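Local atomic coordinates of protein CT_858 (Chlamydia trachomatis, PDB entry 3DOR), a protein that probably acts as a secreted serine-type endopeptidase of the S41 kind, cutting peptide bonds within protein chains. Residues 301-306 and 346-351; 322-327 and 451-456; 353-358 and 446-451. One frame throughout, in Å; residues are numbered along the deposited sequence.

Interaction 1 of 3, residues 301-306 and 346-351; sequences YSWQDM and VLYLYA
The ring of Tyr348 takes Trp303 over one face: the CB of Trp303 stands almost on the ring axis, 3.8 Å from the Tyr348 ring centroid and only 11° off the normal, a clean CH-pi contact. The ring of Tyr301 likewise has Leu349 CD2 over one face, again as a CH-pi contact, while Tyr348 CD2 comes to its edge near the plane, 4.1 Å from Tyr301 CD2. The indole is turned differently. Its five-membered ring meets the Tyr348 ring obliquely, with the planes at 43°.

The backbone of the 3-10 turn places Trp303 CB over the phenol. Chi1 (53°, CG in the crowded position between N and carbonyl carbon) then directs the indole obliquely across it, so that Trp303 CD1 lies 3.7 Å from Tyr348 CG. Tyr348 points toward the loop, and Leu349 contributes CD2, 3.6 Å from Tyr301 CE2. Tyr301 O lies 3.2 Å from Tyr348 CD2. Pro316 and Trp317 of helix 316-330 and Cys468 and Phe472 of helix 468-478 also touch these side chains.

The contact packs the loop after strand 290-297 on the start of helix 346-354, within the S41 peptidase region. No hydrogen bond joins the two segments, although the Tyr301 backbone bonds to Gly343 and Ser345 just ahead of the helix. The Tyr301 hydroxyl is held by Gln338 and the Trp303 indole N-H by Glu403. Between 301-306 and 346-351 themselves, cohesion therefore rests on dispersion and CH-pi contacts.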
loop_
_atom_site.group_PDB
_atom_site.type_symbol
_atom_site.label_atom_id
_atom_site.label_comp_id
_atom_site.label_asym_id
_atom_site.label_seq_id
_atom_site.Cartn_x
_atom_site.Cartn_y
_atom_site.Cartn_z
ATOM N N TYR B 301 8.667 -3.750 18.526
ATOM C CA TYR B 301 7.375 -3.143 18.774
ATOM C C TYR B 301 6.425 -3.355 17.600
ATOM O O TYR B 301 5.313 -2.829 17.578
ATOM C CB TYR B 301 7.517 -1.659 19.143
ATOM C CG TYR B 301 8.182 -1.480 20.499
ATOM C CD1 TYR B 301 9.536 -1.155 20.597
ATOM C CD2 TYR B 301 7.479 -1.718 21.686
ATOM C CE1 TYR B 301 10.181 -1.078 21.841
ATOM C CE2 TYR B 301 8.121 -1.641 22.945
ATOM C CZ TYR B 301 9.471 -1.325 23.005
ATOM O OH TYR B 301 10.135 -1.292 24.214
ATOM N N SER B 302 6.862 -4.116 16.608
ATOM C CA SER B 302 5.957 -4.438 15.515
ATOM C C SER B 302 5.595 -5.870 15.908
ATOM O O SER B 302 6.212 -6.842 15.468
ATOM C CB SER B 302 6.651 -4.358 14.145
ATOM O OG SER B 302 7.614 -5.367 13.985
ATOM N N TRP B 303 4.611 -5.975 16.796
ATOM C CA TRP B 303 4.177 -7.254 17.336
ATOM C C TRP B 303 3.976 -8.387 16.342
ATOM O O TRP B 303 4.235 -9.543 16.666
ATOM C CB TRP B 303 2.897 -7.069 18.161
ATOM C CG TRP B 303 1.800 -6.359 17.438
ATOM C CD1 TRP B 303 1.664 -5.006 17.260
ATOM C CD2 TRP B 303 0.660 -6.961 16.814
ATOM N NE1 TRP B 303 0.503 -4.733 16.566
ATOM C CE2 TRP B 303 -0.129 -5.915 16.282
ATOM C CE3 TRP B 303 0.230 -8.284 16.656
ATOM C CZ2 TRP B 303 -1.330 -6.155 15.608
ATOM C CZ3 TRP B 303 -0.965 -8.521 15.983
ATOM C CH2 TRP B 303 -1.730 -7.460 15.467
ATOM N N GLN B 304 3.522 -8.060 15.140
ATOM C CA GLN B 304 3.272 -9.075 14.127
ATOM C C GLN B 304 4.539 -9.776 13.627
ATOM O O GLN B 304 4.472 -10.888 13.107
ATOM C CB GLN B 304 2.499 -8.449 12.953
ATOM C CG GLN B 304 1.265 -7.658 13.407
ATOM C CD GLN B 304 0.303 -7.304 12.276
ATOM O OE1 GLN B 304 -0.352 -8.179 11.696
ATOM N NE2 GLN B 304 0.209 -6.014 11.963
ATOM N N ASP B 305 5.693 -9.137 13.790
ATOM C CA ASP B 305 6.952 -9.723 13.343
ATOM C C ASP B 305 7.642 -10.535 14.429
ATOM O O ASP B 305 8.774 -10.975 14.242
ATOM C CB ASP B 305 7.932 -8.647 12.852
ATOM C CG ASP B 305 7.359 -7.786 11.735
ATOM O OD1 ASP B 305 6.552 -8.291 10.931
ATOM O OD2 ASP B 305 7.739 -6.598 11.656
ATOM N N MET B 306 6.991 -10.722 15.573
ATOM C CA MET B 306 7.614 -11.509 16.632
ATOM C C MET B 306 7.803 -12.963 16.211
ATOM O O MET B 306 6.924 -13.564 15.597
ATOM C CB MET B 306 6.781 -11.475 17.916
ATOM C CG MET B 306 6.800 -10.147 18.637
ATOM S SD MET B 306 6.103 -10.303 20.281
ATOM C CE MET B 306 7.505 -10.998 21.187
ATOM N N VAL B 346 3.546 2.423 17.421
ATOM C CA VAL B 346 3.393 3.343 18.535
ATOM C C VAL B 346 2.266 2.927 19.502
ATOM O O VAL B 346 2.418 3.004 20.728
ATOM C CB VAL B 346 3.098 4.781 18.024
ATOM C CG1 VAL B 346 3.020 5.742 19.197
ATOM C CG2 VAL B 346 4.192 5.237 17.060
ATOM N N LEU B 347 1.135 2.496 18.956
ATOM C CA LEU B 347 0.011 2.104 19.802
ATOM C C LEU B 347 0.359 0.876 20.645
ATOM O O LEU B 347 -0.043 0.780 21.808
ATOM C CB LEU B 347 -1.236 1.841 18.949
ATOM C CG LEU B 347 -1.861 3.067 18.252
ATOM C CD1 LEU B 347 -2.886 2.594 17.226
ATOM C CD2 LEU B 347 -2.508 4.001 19.280
ATOM N N TYR B 348 1.109 -0.053 20.061
ATOM C CA TYR B 348 1.524 -1.260 20.773
ATOM C C TYR B 348 2.521 -0.879 21.870
ATOM O O TYR B 348 2.472 -1.396 22.986
ATOM C CB TYR B 348 2.161 -2.244 19.803
ATOM C CG TYR B 348 2.749 -3.474 20.467
ATOM C CD1 TYR B 348 1.926 -4.418 21.091
ATOM C CD2 TYR B 348 4.124 -3.711 20.434
ATOM C CE1 TYR B 348 2.461 -5.577 21.660
ATOM C CE2 TYR B 348 4.674 -4.864 20.996
ATOM C CZ TYR B 348 3.837 -5.796 21.604
ATOM O OH TYR B 348 4.367 -6.956 22.117
ATOM N N LEU B 349 3.434 0.028 21.529
ATOM C CA LEU B 349 4.422 0.534 22.473
ATOM C C LEU B 349 3.652 1.131 23.652
ATOM O O LEU B 349 3.996 0.899 24.811
ATOM C CB LEU B 349 5.283 1.615 21.795
ATOM C CG LEU B 349 6.253 2.535 22.572
ATOM C CD1 LEU B 349 5.470 3.563 23.300
ATOM C CD2 LEU B 349 7.122 1.751 23.547
ATOM N N TYR B 350 2.596 1.885 23.346
ATOM C CA TYR B 350 1.777 2.518 24.381
ATOM C C TYR B 350 1.061 1.493 25.257
ATOM O O TYR B 350 0.903 1.702 26.453
ATOM C CB TYR B 350 0.740 3.466 23.750
ATOM C CG TYR B 350 1.310 4.770 23.222
ATOM C CD1 TYR B 350 2.684 5.026 23.256
ATOM C CD2 TYR B 350 0.474 5.752 22.687
ATOM C CE1 TYR B 350 3.214 6.227 22.771
ATOM C CE2 TYR B 350 0.988 6.950 22.203
ATOM C CZ TYR B 350 2.359 7.181 22.246
ATOM O OH TYR B 350 2.862 8.359 21.753
ATOM N N ALA B 351 0.624 0.389 24.663
ATOM C CA ALA B 351 -0.055 -0.653 25.427
ATOM C C ALA B 351 0.904 -1.265 26.452
ATOM O O ALA B 351 0.551 -1.470 27.608
ATOM C CB ALA B 351 -0.571 -1.733 24.489
#

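Interaction 2 of 3, residues 322-327 and 451-456; sequences KIIQVF and VQYSKP
Ile324 overlaps the start of the Tyr453 side chain: its CG2, anti to the backbone N, comes to 3.7 Å from Tyr453 CB, and the two side chains are nearly perpendicular. The same isoleucine meets Val451 through its branch point, Ile324 CB lying 4.0 Å from Val451 CG2. One helix position on, Gln325 lays its aliphatic part across the valine, with Gln325 CG 4.0 Å from Val451 CB; beyond CG the chain runs extended. Val451 itself has a chi1 of -12°, so CG1 nearly eclipses its own N; in this setting CG2 packs on Ile324 and CG1 on Gln325.

Tyr453 holds CG anti to its N (chi1 -168°), which carries the ring along the helix toward Phe327. There Tyr453 CE1 touches Phe327 CB at 3.8 Å, and Phe327 O lies at the ring edge, in plane. Phe327 starts toward the loop, but its ring leads away to Leu334 and Ile280 of the sheet. Lys455 NZ bonds to the carbonyls of Ser328 and Thr331, where its charge would suit the C-terminal end of the helix dipole.

Helix 316-330 is the crossover helix between the neighbouring parallel strands 290-297 and 333-337. The loop segment 451-456 leads into the next strand, 457-461: a helix packed against the sheet and its incoming loop, consistent with the beta-alpha-beta architecture of the ClpP/crotonase-like S41 peptidases.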
loop_
_atom_site.group_PDB
_atom_site.type_symbol
_atom_site.label_atom_id
_atom_site.label_comp_id
_atom_site.label_asym_id
_atom_site.label_seq_id
_atom_site.Cartn_x
_atom_site.Cartn_y
_atom_site.Cartn_z
ATOM N N LYS B 322 -0.207 -11.277 30.793
ATOM C CA LYS B 322 -0.115 -12.452 31.668
ATOM C C LYS B 322 1.217 -12.470 32.436
ATOM O O LYS B 322 1.267 -12.762 33.634
ATOM C CB LYS B 322 -0.201 -13.746 30.850
ATOM C CG LYS B 322 -1.474 -13.957 30.049
ATOM C CD LYS B 322 -2.574 -14.552 30.902
ATOM C CE LYS B 322 -3.773 -14.958 30.048
ATOM N NZ LYS B 322 -3.404 -16.011 29.067
ATOM N N ILE B 323 2.300 -12.180 31.729
ATOM C CA ILE B 323 3.621 -12.179 32.344
ATOM C C ILE B 323 3.735 -11.110 33.427
ATOM O O ILE B 323 4.238 -11.375 34.520
ATOM C CB ILE B 323 4.716 -11.971 31.274
ATOM C CG1 ILE B 323 4.644 -13.108 30.249
ATOM C CG2 ILE B 323 6.086 -11.941 31.926
ATOM C CD1 ILE B 323 5.353 -12.810 28.919
ATOM N N ILE B 324 3.264 -9.903 33.136
ATOM C CA ILE B 324 3.334 -8.840 34.123
ATOM C C ILE B 324 2.535 -9.183 35.382
ATOM O O ILE B 324 2.974 -8.895 36.499
ATOM C CB ILE B 324 2.844 -7.501 33.548
ATOM C CG1 ILE B 324 3.685 -7.124 32.325
ATOM C CG2 ILE B 324 2.977 -6.412 34.607
ATOM C CD1 ILE B 324 5.190 -7.064 32.605
ATOM N N GLN B 325 1.369 -9.799 35.217
ATOM C CA GLN B 325 0.586 -10.181 36.390
ATOM C C GLN B 325 1.408 -11.150 37.238
ATOM O O GLN B 325 1.420 -11.056 38.455
ATOM C CB GLN B 325 -0.743 -10.825 35.983
ATOM C CG GLN B 325 -1.835 -9.815 35.691
ATOM C CD GLN B 325 -3.136 -10.467 35.236
ATOM O OE1 GLN B 325 -3.159 -11.218 34.250
ATOM N NE2 GLN B 325 -4.227 -10.178 35.946
ATOM N N VAL B 326 2.102 -12.081 36.597
ATOM C CA VAL B 326 2.943 -13.013 37.338
ATOM C C VAL B 326 4.051 -12.244 38.062
ATOM O O VAL B 326 4.350 -12.521 39.221
ATOM C CB VAL B 326 3.589 -14.054 36.403
ATOM C CG1 VAL B 326 4.717 -14.803 37.143
ATOM C CG2 VAL B 326 2.525 -15.044 35.924
ATOM N N PHE B 327 4.661 -11.279 37.379
ATOM C CA PHE B 327 5.746 -10.493 37.982
ATOM C C PHE B 327 5.251 -9.667 39.167
ATOM O O PHE B 327 5.938 -9.553 40.177
ATOM C CB PHE B 327 6.383 -9.537 36.951
ATOM C CG PHE B 327 7.272 -10.213 35.932
ATOM C CD1 PHE B 327 7.507 -9.617 34.699
ATOM C CD2 PHE B 327 7.919 -11.401 36.220
ATOM C CE1 PHE B 327 8.381 -10.201 33.773
ATOM C CE2 PHE B 327 8.789 -11.986 35.303
ATOM C CZ PHE B 327 9.020 -11.387 34.082
ATOM N N VAL B 451 -3.767 -4.727 34.642
ATOM C CA VAL B 451 -2.397 -5.048 35.012
ATOM C C VAL B 451 -1.494 -3.828 35.007
ATOM O O VAL B 451 -1.360 -3.128 33.998
ATOM C CB VAL B 451 -1.817 -6.194 34.109
ATOM C CG1 VAL B 451 -2.940 -6.844 33.315
ATOM C CG2 VAL B 451 -0.731 -5.682 33.199
ATOM N N GLN B 452 -0.889 -3.579 36.166
ATOM C CA GLN B 452 -0.003 -2.440 36.373
ATOM C C GLN B 452 1.215 -2.833 37.210
ATOM O O GLN B 452 1.095 -2.998 38.421
ATOM C CB GLN B 452 -0.738 -1.319 37.129
ATOM C CG GLN B 452 -2.019 -0.786 36.490
ATOM C CD GLN B 452 -2.809 0.094 37.453
ATOM O OE1 GLN B 452 -2.280 0.534 38.472
ATOM N NE2 GLN B 452 -4.072 0.364 37.126
ATOM N N TYR B 453 2.384 -2.980 36.602
ATOM C CA TYR B 453 3.552 -3.304 37.411
ATOM C C TYR B 453 3.952 -1.995 38.101
ATOM O O TYR B 453 4.168 -0.979 37.433
ATOM C CB TYR B 453 4.691 -3.812 36.541
ATOM C CG TYR B 453 5.819 -4.427 37.346
ATOM C CD1 TYR B 453 5.647 -5.642 38.006
ATOM C CD2 TYR B 453 7.057 -3.791 37.451
ATOM C CE1 TYR B 453 6.674 -6.211 38.749
ATOM C CE2 TYR B 453 8.091 -4.354 38.193
ATOM C CZ TYR B 453 7.890 -5.563 38.837
ATOM O OH TYR B 453 8.906 -6.131 39.562
ATOM N N SER B 454 4.050 -2.010 39.427
ATOM C CA SER B 454 4.385 -0.794 40.162
ATOM C C SER B 454 5.668 -0.877 40.966
ATOM O O SER B 454 5.943 0.001 41.768
ATOM C CB SER B 454 3.231 -0.408 41.102
ATOM O OG SER B 454 2.946 -1.458 42.021
ATOM N N LYS B 455 6.449 -1.930 40.769
ATOM C CA LYS B 455 7.698 -2.064 41.497
ATOM C C LYS B 455 8.847 -1.493 40.671
ATOM O O LYS B 455 8.651 -1.107 39.531
ATOM C CB LYS B 455 7.928 -3.533 41.847
ATOM C CG LYS B 455 6.808 -4.046 42.722
ATOM C CD LYS B 455 6.915 -5.500 43.065
ATOM C CE LYS B 455 5.608 -5.960 43.719
ATOM N NZ LYS B 455 5.749 -7.269 44.383
ATOM N N PRO B 456 10.056 -1.419 41.244
ATOM C CA PRO B 456 11.158 -0.867 40.452
ATOM C C PRO B 456 11.471 -1.602 39.153
ATOM O O PRO B 456 11.320 -2.818 39.045
ATOM C CB PRO B 456 12.332 -0.824 41.443
ATOM C CG PRO B 456 11.906 -1.717 42.579
ATOM C CD PRO B 456 10.427 -1.549 42.663
#

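Interaction 3 of 3, residues 353-358 and 446-451; sequences LSMLTD and HPHPRV
His448 and Met355 run next to each other in the same direction. His448 has CG anti to the backbone N (chi1 -173°), which places the ring, and chi2 (-84°) turns ND1 toward its own turn. There it accepts two N-H groups, from Arg450 N and from Val451 N, each at 3.0 Å from His448 ND1 and each tilted out of the ring plane. Doubly gripped, the imidazole is held in its rotation, and since ND1 acts as acceptor, any proton of a neutral ring would be expected on NE2. In Met355, CG anti to the carbonyl carbon and an extended chi2 carry the sulfur over one face of the imidazole, 4.5 Å from the His448 ring centroid; the bend at chi3 only turns CE. Met355 CG also presses on Val451 CG2 at 3.4 Å, closer than carbons normally pack.

Ser354 sets OG in the crowded position between N and carbonyl carbon, bonded back to Ala351 O and near the imidazole edge. Its carbonyl takes the one hydrogen bond between the segments, His448 N to Ser354 O at 2.8 Å, nearly straight at the hydrogen (173°) though the donor stands above the carbonyl plane. Pro447 CB rests 3.4 Å from Thr357 O.

The exit of helix 346-354 is thus tied to the loop entering strand 457-461. Both belong to the connection from strand 333-337 to its parallel neighbour 457-461, consistent with the layered beta-alpha-beta architecture of ClpP/crotonase-like S41 domains.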
loop_
_atom_site.group_PDB
_atom_site.type_symbol
_atom_site.label_atom_id
_atom_site.label_comp_id
_atom_site.label_asym_id
_atom_site.label_seq_id
_atom_site.Cartn_x
_atom_site.Cartn_y
_atom_site.Cartn_z
ATOM N N LEU B 353 3.618 0.092 27.756
ATOM C CA LEU B 353 3.905 1.081 28.791
ATOM C C LEU B 353 2.746 1.160 29.797
ATOM O O LEU B 353 2.969 1.300 31.004
ATOM C CB LEU B 353 4.135 2.462 28.162
ATOM C CG LEU B 353 5.486 2.645 27.445
ATOM C CD1 LEU B 353 5.437 3.846 26.533
ATOM C CD2 LEU B 353 6.599 2.812 28.474
ATOM N N SER B 354 1.512 1.063 29.301
ATOM C CA SER B 354 0.340 1.146 30.172
ATOM C C SER B 354 0.318 0.045 31.235
ATOM O O SER B 354 -0.315 0.197 32.274
ATOM C CB SER B 354 -0.963 1.101 29.351
ATOM O OG SER B 354 -1.305 -0.225 29.004
ATOM N N MET B 355 1.026 -1.052 30.998
ATOM C CA MET B 355 1.039 -2.128 31.972
ATOM C C MET B 355 2.245 -2.085 32.904
ATOM O O MET B 355 2.391 -2.935 33.793
ATOM C CB MET B 355 0.970 -3.473 31.252
ATOM C CG MET B 355 -0.342 -3.673 30.492
ATOM S SD MET B 355 -0.462 -5.283 29.679
ATOM C CE MET B 355 -0.165 -4.861 28.009
ATOM N N LEU B 356 3.098 -1.081 32.721
ATOM C CA LEU B 356 4.289 -0.962 33.549
ATOM C C LEU B 356 4.250 0.232 34.482
ATOM O O LEU B 356 5.293 0.712 34.929
ATOM C CB LEU B 356 5.518 -0.865 32.665
ATOM C CG LEU B 356 5.744 -2.069 31.752
ATOM C CD1 LEU B 356 6.832 -1.735 30.739
ATOM C CD2 LEU B 356 6.118 -3.278 32.592
ATOM N N THR B 357 3.049 0.722 34.770
ATOM C CA THR B 357 2.906 1.868 35.657
ATOM C C THR B 357 1.540 1.897 36.328
ATOM O O THR B 357 0.583 1.311 35.822
ATOM C CB THR B 357 3.090 3.186 34.890
ATOM O OG1 THR B 357 2.982 4.282 35.805
ATOM C CG2 THR B 357 2.021 3.329 33.804
ATOM N N ASP B 358 1.464 2.574 37.473
ATOM C CA ASP B 358 0.208 2.719 38.204
ATOM C C ASP B 358 -0.186 4.198 38.219
ATOM O O ASP B 358 -1.183 4.588 38.832
ATOM C CB ASP B 358 0.341 2.177 39.637
ATOM C CG ASP B 358 1.394 2.909 40.462
ATOM O OD1 ASP B 358 2.183 3.689 39.890
ATOM O OD2 ASP B 358 1.443 2.688 41.689
ATOM N N HIS B 446 -2.050 6.250 30.139
ATOM C CA HIS B 446 -2.861 6.016 31.318
ATOM C C HIS B 446 -2.677 4.562 31.679
ATOM O O HIS B 446 -2.620 3.707 30.804
ATOM C CB HIS B 446 -4.316 6.350 30.999
ATOM C CG HIS B 446 -4.511 7.787 30.644
ATOM N ND1 HIS B 446 -4.643 8.776 31.598
ATOM C CD2 HIS B 446 -4.484 8.421 29.447
ATOM C CE1 HIS B 446 -4.687 9.953 31.001
ATOM N NE2 HIS B 446 -4.591 9.766 29.696
ATOM N N PRO B 447 -2.559 4.261 32.979
ATOM C CA PRO B 447 -2.368 2.878 33.423
ATOM C C PRO B 447 -3.446 1.906 32.979
ATOM O O PRO B 447 -4.635 2.225 33.005
ATOM C CB PRO B 447 -2.262 3.005 34.945
ATOM C CG PRO B 447 -2.918 4.318 35.254
ATOM C CD PRO B 447 -2.547 5.201 34.113
ATOM N N HIS B 448 -3.008 0.727 32.546
ATOM C CA HIS B 448 -3.905 -0.332 32.100
ATOM C C HIS B 448 -4.868 -0.536 33.267
ATOM O O HIS B 448 -4.476 -0.433 34.425
ATOM C CB HIS B 448 -3.094 -1.602 31.821
ATOM C CG HIS B 448 -3.881 -2.717 31.208
ATOM N ND1 HIS B 448 -4.635 -3.597 31.955
ATOM C CD2 HIS B 448 -4.014 -3.112 29.918
ATOM C CE1 HIS B 448 -5.195 -4.487 31.151
ATOM N NE2 HIS B 448 -4.832 -4.214 29.911
ATOM N N PRO B 449 -6.148 -0.803 32.978
ATOM C CA PRO B 449 -7.101 -0.996 34.073
ATOM C C PRO B 449 -6.882 -2.242 34.941
ATOM O O PRO B 449 -7.152 -2.204 36.138
ATOM C CB PRO B 449 -8.455 -1.005 33.350
ATOM C CG PRO B 449 -8.109 -1.635 32.023
ATOM C CD PRO B 449 -6.811 -0.924 31.667
ATOM N N ARG B 450 -6.375 -3.325 34.355
ATOM C CA ARG B 450 -6.172 -4.573 35.095
ATOM C C ARG B 450 -4.742 -4.894 35.533
ATOM O O ARG B 450 -4.527 -5.323 36.670
ATOM C CB ARG B 450 -6.674 -5.768 34.283
ATOM C CG ARG B 450 -8.044 -5.620 33.640
ATOM C CD ARG B 450 -8.493 -6.970 33.076
ATOM N NE ARG B 450 -9.337 -6.851 31.888
ATOM C CZ ARG B 450 -9.928 -7.881 31.284
ATOM N NH1 ARG B 450 -9.774 -9.114 31.760
ATOM N NH2 ARG B 450 -10.667 -7.684 30.196
ATOM N N VAL B 451 -3.767 -4.727 34.642
ATOM C CA VAL B 451 -2.397 -5.048 35.012
ATOM C C VAL B 451 -1.494 -3.828 35.007
ATOM O O VAL B 451 -1.360 -3.128 33.998
ATOM C CB VAL B 451 -1.817 -6.194 34.109
ATOM C CG1 VAL B 451 -2.940 -6.844 33.315
ATOM C CG2 VAL B 451 -0.731 -5.682 33.199
#

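Overall arrangement
From the N terminus, the loop after strand 290-297 comes first, and interaction 1 closes it onto helix 346-354. Helix 316-330 lies inside that closed loop, and from it interaction 2 reaches forward to 451-456, so interactions 1 and 2 cross along the chain. Interaction 3 begins after interaction 1 has closed, farther along from the same helix, and is nested within the long loop of interaction 2. Interactions 2 and 3 share Val451, and Tyr453 N probably hydrogen-bonds to Met355 O between them; interaction 1 sits about 18 Å from interaction 2 and about 16 Å from interaction 3, between centres. Together they join both helices to the connections around strands 333-337 and 457-461.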